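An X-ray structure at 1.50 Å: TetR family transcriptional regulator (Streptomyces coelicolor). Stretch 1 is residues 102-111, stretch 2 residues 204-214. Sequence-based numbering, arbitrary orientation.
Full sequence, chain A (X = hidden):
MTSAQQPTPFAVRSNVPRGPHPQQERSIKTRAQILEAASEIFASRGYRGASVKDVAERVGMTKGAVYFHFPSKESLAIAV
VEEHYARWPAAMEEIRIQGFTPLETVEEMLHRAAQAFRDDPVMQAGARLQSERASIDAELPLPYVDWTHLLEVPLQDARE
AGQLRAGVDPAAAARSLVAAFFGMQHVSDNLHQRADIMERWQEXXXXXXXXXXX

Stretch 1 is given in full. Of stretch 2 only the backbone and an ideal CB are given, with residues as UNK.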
# COMPACT_ATOMS: atom_id res chain seq x y z
N PRO A 102 8.76 -25.41 -4.29
CA PRO A 102 7.70 -24.58 -3.70
C PRO A 102 8.08 -23.11 -3.53
O PRO A 102 7.33 -22.20 -3.92
CB PRO A 102 7.45 -25.28 -2.36
CG PRO A 102 7.65 -26.75 -2.72
CD PRO A 102 8.88 -26.69 -3.57
N LEU A 103 9.25 -22.83 -2.99
CA LEU A 103 9.62 -21.45 -2.74
C LEU A 103 9.95 -20.71 -4.06
O LEU A 103 9.63 -19.54 -4.20
CB LEU A 103 10.85 -21.37 -1.84
CG LEU A 103 10.75 -20.82 -0.44
CD1 LEU A 103 12.16 -20.41 -0.02
CD2 LEU A 103 9.72 -19.74 -0.30
N GLU A 104 10.58 -21.40 -5.02
CA GLU A 104 10.83 -20.81 -6.36
C GLU A 104 9.53 -20.50 -7.09
O GLU A 104 9.47 -19.56 -7.85
CB GLU A 104 11.59 -21.81 -7.22
CG GLU A 104 13.05 -21.85 -6.86
CD GLU A 104 13.76 -22.88 -7.70
OE1 GLU A 104 13.07 -23.85 -8.14
OE2 GLU A 104 14.94 -22.69 -8.00
N THR A 105 8.48 -21.27 -6.82
CA THR A 105 7.16 -21.03 -7.43
C THR A 105 6.63 -19.71 -6.89
O THR A 105 6.13 -18.88 -7.69
CB THR A 105 6.21 -22.19 -7.12
OG1 THR A 105 6.70 -23.40 -7.75
CG2 THR A 105 4.78 -21.93 -7.56
N VAL A 106 6.70 -19.51 -5.59
CA VAL A 106 6.28 -18.23 -4.97
C VAL A 106 7.10 -17.07 -5.56
O VAL A 106 6.55 -16.03 -5.97
CB VAL A 106 6.45 -18.26 -3.46
CG1 VAL A 106 6.07 -16.93 -2.83
CG2 VAL A 106 5.61 -19.36 -2.82
N GLU A 107 8.42 -17.22 -5.65
CA GLU A 107 9.27 -16.20 -6.22
C GLU A 107 8.86 -15.84 -7.64
O GLU A 107 8.76 -14.65 -7.98
CB GLU A 107 10.72 -16.64 -6.26
CG GLU A 107 11.45 -16.65 -4.96
CD GLU A 107 12.88 -16.99 -5.31
OE1 GLU A 107 13.60 -16.10 -5.90
OE2 GLU A 107 13.22 -18.16 -5.12
N GLU A 108 8.64 -16.86 -8.48
CA GLU A 108 8.36 -16.60 -9.88
C GLU A 108 6.96 -15.98 -10.04
O GLU A 108 6.74 -15.14 -10.93
CB GLU A 108 8.52 -17.85 -10.74
CG GLU A 108 8.24 -17.63 -12.21
CD GLU A 108 9.06 -16.57 -12.93
OE1 GLU A 108 10.11 -16.11 -12.41
OE2 GLU A 108 8.62 -16.21 -14.05
N MET A 109 6.00 -16.39 -9.22
CA MET A 109 4.69 -15.73 -9.26
C MET A 109 4.79 -14.24 -9.01
O MET A 109 4.16 -13.43 -9.70
CB MET A 109 3.75 -16.38 -8.25
CG MET A 109 3.31 -17.76 -8.69
SD MET A 109 2.13 -17.71 -10.02
CE MET A 109 0.68 -17.09 -9.15
N LEU A 110 5.58 -13.86 -8.01
CA LEU A 110 5.70 -12.44 -7.65
C LEU A 110 6.53 -11.68 -8.72
O LEU A 110 6.25 -10.53 -9.04
CB LEU A 110 6.24 -12.25 -6.22
CG LEU A 110 5.26 -12.79 -5.16
CD1 LEU A 110 5.99 -12.80 -3.81
CD2 LEU A 110 4.00 -11.94 -5.06
N HIS A 111 7.52 -12.33 -9.30
CA HIS A 111 8.22 -11.77 -10.47
C HIS A 111 7.23 -11.46 -11.58
O HIS A 111 7.21 -10.36 -12.13
CB HIS A 111 9.23 -12.83 -10.92
CG HIS A 111 10.06 -12.47 -12.10
ND1 HIS A 111 10.72 -13.43 -12.84
CD2 HIS A 111 10.26 -11.30 -12.75
CE1 HIS A 111 11.38 -12.84 -13.84
NE2 HIS A 111 11.13 -11.54 -13.79
N UNK A 204 13.75 -5.64 -2.20
CA UNK A 204 12.90 -6.08 -1.10
C UNK A 204 12.81 -7.63 -1.08
O UNK A 204 12.90 -8.22 0.00
CB UNK A 204 11.51 -5.46 -1.23
N UNK A 205 12.59 -8.25 -2.22
CA UNK A 205 12.54 -9.72 -2.38
C UNK A 205 13.82 -10.35 -1.85
O UNK A 205 13.79 -11.41 -1.17
CB UNK A 205 12.34 -10.10 -3.85
N UNK A 206 14.96 -9.72 -2.09
CA UNK A 206 16.22 -10.29 -1.60
C UNK A 206 16.18 -10.45 -0.07
O UNK A 206 16.58 -11.51 0.49
CB UNK A 206 17.40 -9.41 -2.01
N UNK A 207 15.67 -9.44 0.61
CA UNK A 207 15.53 -9.55 2.05
C UNK A 207 14.49 -10.59 2.46
O UNK A 207 14.73 -11.43 3.32
CB UNK A 207 15.16 -8.19 2.64
N UNK A 208 13.32 -10.55 1.84
CA UNK A 208 12.24 -11.44 2.27
C UNK A 208 12.62 -12.88 2.04
O UNK A 208 12.39 -13.69 2.93
CB UNK A 208 10.94 -11.12 1.53
N UNK A 209 13.16 -13.21 0.88
CA UNK A 209 13.50 -14.61 0.61
C UNK A 209 14.75 -15.07 1.36
O UNK A 209 14.81 -16.23 1.72
CB UNK A 209 13.70 -14.81 -0.89
N UNK A 210 15.65 -14.15 1.69
CA UNK A 210 16.77 -14.50 2.58
C UNK A 210 16.24 -14.97 3.93
O UNK A 210 16.73 -15.98 4.51
CB UNK A 210 17.71 -13.31 2.77
N UNK A 211 15.18 -14.29 4.39
CA UNK A 211 14.54 -14.62 5.67
C UNK A 211 13.65 -15.86 5.63
O UNK A 211 13.36 -16.44 6.68
CB UNK A 211 13.70 -13.43 6.14
N UNK A 212 13.16 -16.26 4.45
CA UNK A 212 12.28 -17.40 4.32
C UNK A 212 13.04 -18.69 4.09
O UNK A 212 12.59 -19.75 4.46
CB UNK A 212 11.29 -17.17 3.18
N UNK A 213 14.16 -18.62 3.38
CA UNK A 213 14.89 -19.86 3.04
C UNK A 213 15.61 -20.51 4.21
O UNK A 213 16.37 -19.87 4.95
CB UNK A 213 15.92 -19.57 1.94
N UNK A 214 15.40 -21.81 4.36
CA UNK A 214 16.23 -22.58 5.25
C UNK A 214 17.65 -22.55 4.70
O UNK A 214 17.86 -22.67 3.47
OXT UNK A 214 18.57 -22.37 5.48
CB UNK A 214 15.71 -24.01 5.40

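The helices run nearly antiparallel, at 164° between their N-to-C directions, with axes 12.0 Å apart at closest approach. That spacing leaves room for side chains between the backbones, and the CA register pairs Leu-103 with position 213 and Glu-107 with position 209.

Position 204 has helical angles (-78/-45) and nothing of stretch 1 within 5.5 Å of its ideal CB. Stretch 1 therefore hardly restricts the choice; the residue is Leu-204.

At position 205 CA-to-CB points toward stretch 1, yet the ideal CB also lies beyond 5.5 Å of it, so only a long side chain could bridge the gap. What lies across it is the carboxylate of Glu-107, which favours Lys or Arg, with Gln a neutral alternative. The residue is Arg-205. Its NH1 donates to Glu-107 OE1 at 2.6 Å and 157°, a salt bridge in which the oxygen lies near the guanidinium plane. A water accepts a weak bond from Arg-205 NH1 (3.3 Å to its O) and donates to Glu-107 O (2.7 Å from the same O), adding a link to the helix backbone.

Positions 206, 207 and 208 are helical and out of reach, so stretch 1 cannot choose among side chains. They are Glu-206, Leu-207 and Met-208.

Position 209 points toward stretch 1, its ideal CB 5.0 Å from Glu-107 CD. Leu-103, Val-106 and Leu-110 offer apolar carbons beyond, and the aliphatic part of Glu-107 adds another surface. Leu, Met or an aromatic would suit. Phe-209 (chi1 -75°, m) uses both surfaces: Glu-107 CG sits over one ring face, 3.5 Å from the centroid of the Phe-209 ring and 17° off its normal, a CH-pi contact. Around the ring edge, Leu-103 CD2 is 3.9 Å from Phe-209 CE1, while Val-106 CG1 and Leu-110 CD1 approach Phe-209 CZ at 4.0 and 4.4 Å.

Positions 210 and 211 are out of reach and leave the choice open; they hold Phe-210 and Ala-211.

Position 212 points toward stretch 1, with its ideal CB 4.6 Å from Leu-103 CD2. An apolar residue of almost any size is plausible. Leu-212 (m, t) comes no closer to stretch 1 than 4.6 Å, from its CB to Leu-103 CD2, so its contribution is slight.

At position 213 psi of 131° departs from helical values, and CA-to-CB points sideways. The ideal CB is 4.3 Å from Leu-103 CD1, so a side chain with an aliphatic base would suit. Arg-213 places CG 3.5 Å from Leu-103 CD1.

Position 214 points sideways without contact, so many residues would serve; Ala-214 ends the chain with its carboxylate.

Stretch 2 (204-214) LRELMFFALRA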
# COMPACT_ATOMS: atom_id res chain seq x y z
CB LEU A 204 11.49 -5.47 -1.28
CG LEU A 204 10.38 -6.02 -0.37
CD1 LEU A 204 10.72 -5.81 1.07
CD2 LEU A 204 9.05 -5.34 -0.74
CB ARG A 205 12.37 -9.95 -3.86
CG ARG A 205 12.34 -11.28 -4.50
CD ARG A 205 12.61 -10.88 -5.95
NE ARG A 205 13.90 -11.34 -6.38
CZ ARG A 205 14.20 -12.62 -6.51
NH1 ARG A 205 13.30 -13.57 -6.20
NH2 ARG A 205 15.39 -12.97 -6.94
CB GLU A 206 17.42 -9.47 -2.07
CG GLU A 206 18.77 -10.17 -1.82
CD GLU A 206 19.30 -10.08 -0.40
OE1 GLU A 206 18.98 -9.14 0.38
OE2 GLU A 206 20.15 -10.96 -0.06
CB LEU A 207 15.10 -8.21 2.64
CG LEU A 207 16.00 -7.00 2.41
CD1 LEU A 207 15.34 -5.75 2.97
CD2 LEU A 207 17.36 -7.22 3.04
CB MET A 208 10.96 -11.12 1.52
CG MET A 208 10.60 -9.68 1.78
SD MET A 208 9.80 -9.45 3.34
CE MET A 208 8.21 -10.34 3.21
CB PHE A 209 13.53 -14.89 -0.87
CG PHE A 209 12.17 -14.97 -1.45
CD1 PHE A 209 11.42 -16.15 -1.42
CD2 PHE A 209 11.57 -13.82 -1.92
CE1 PHE A 209 10.11 -16.17 -1.90
CE2 PHE A 209 10.29 -13.86 -2.41
CZ PHE A 209 9.56 -15.01 -2.37
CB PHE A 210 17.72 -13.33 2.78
CG PHE A 210 18.88 -13.67 3.67
CD1 PHE A 210 18.78 -13.52 5.05
CD2 PHE A 210 20.04 -14.14 3.12
CE1 PHE A 210 19.85 -13.85 5.87
CE2 PHE A 210 21.11 -14.47 3.92
CZ PHE A 210 21.01 -14.34 5.29
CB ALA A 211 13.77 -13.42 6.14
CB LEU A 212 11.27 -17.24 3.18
CG LEU A 212 10.25 -16.14 3.46
CD1 LEU A 212 9.52 -15.85 2.18
CD2 LEU A 212 9.27 -16.53 4.54
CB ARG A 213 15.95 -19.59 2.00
CG ARG A 213 15.43 -19.32 0.63
CD ARG A 213 16.61 -19.36 -0.34
NE ARG A 213 17.79 -18.75 0.25
CZ ARG A 213 18.12 -17.46 0.13
NH1 ARG A 213 17.35 -16.60 -0.59
NH2 ARG A 213 19.23 -17.05 0.74
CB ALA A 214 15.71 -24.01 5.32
O HOH W 1 10.27 -12.60 -7.06
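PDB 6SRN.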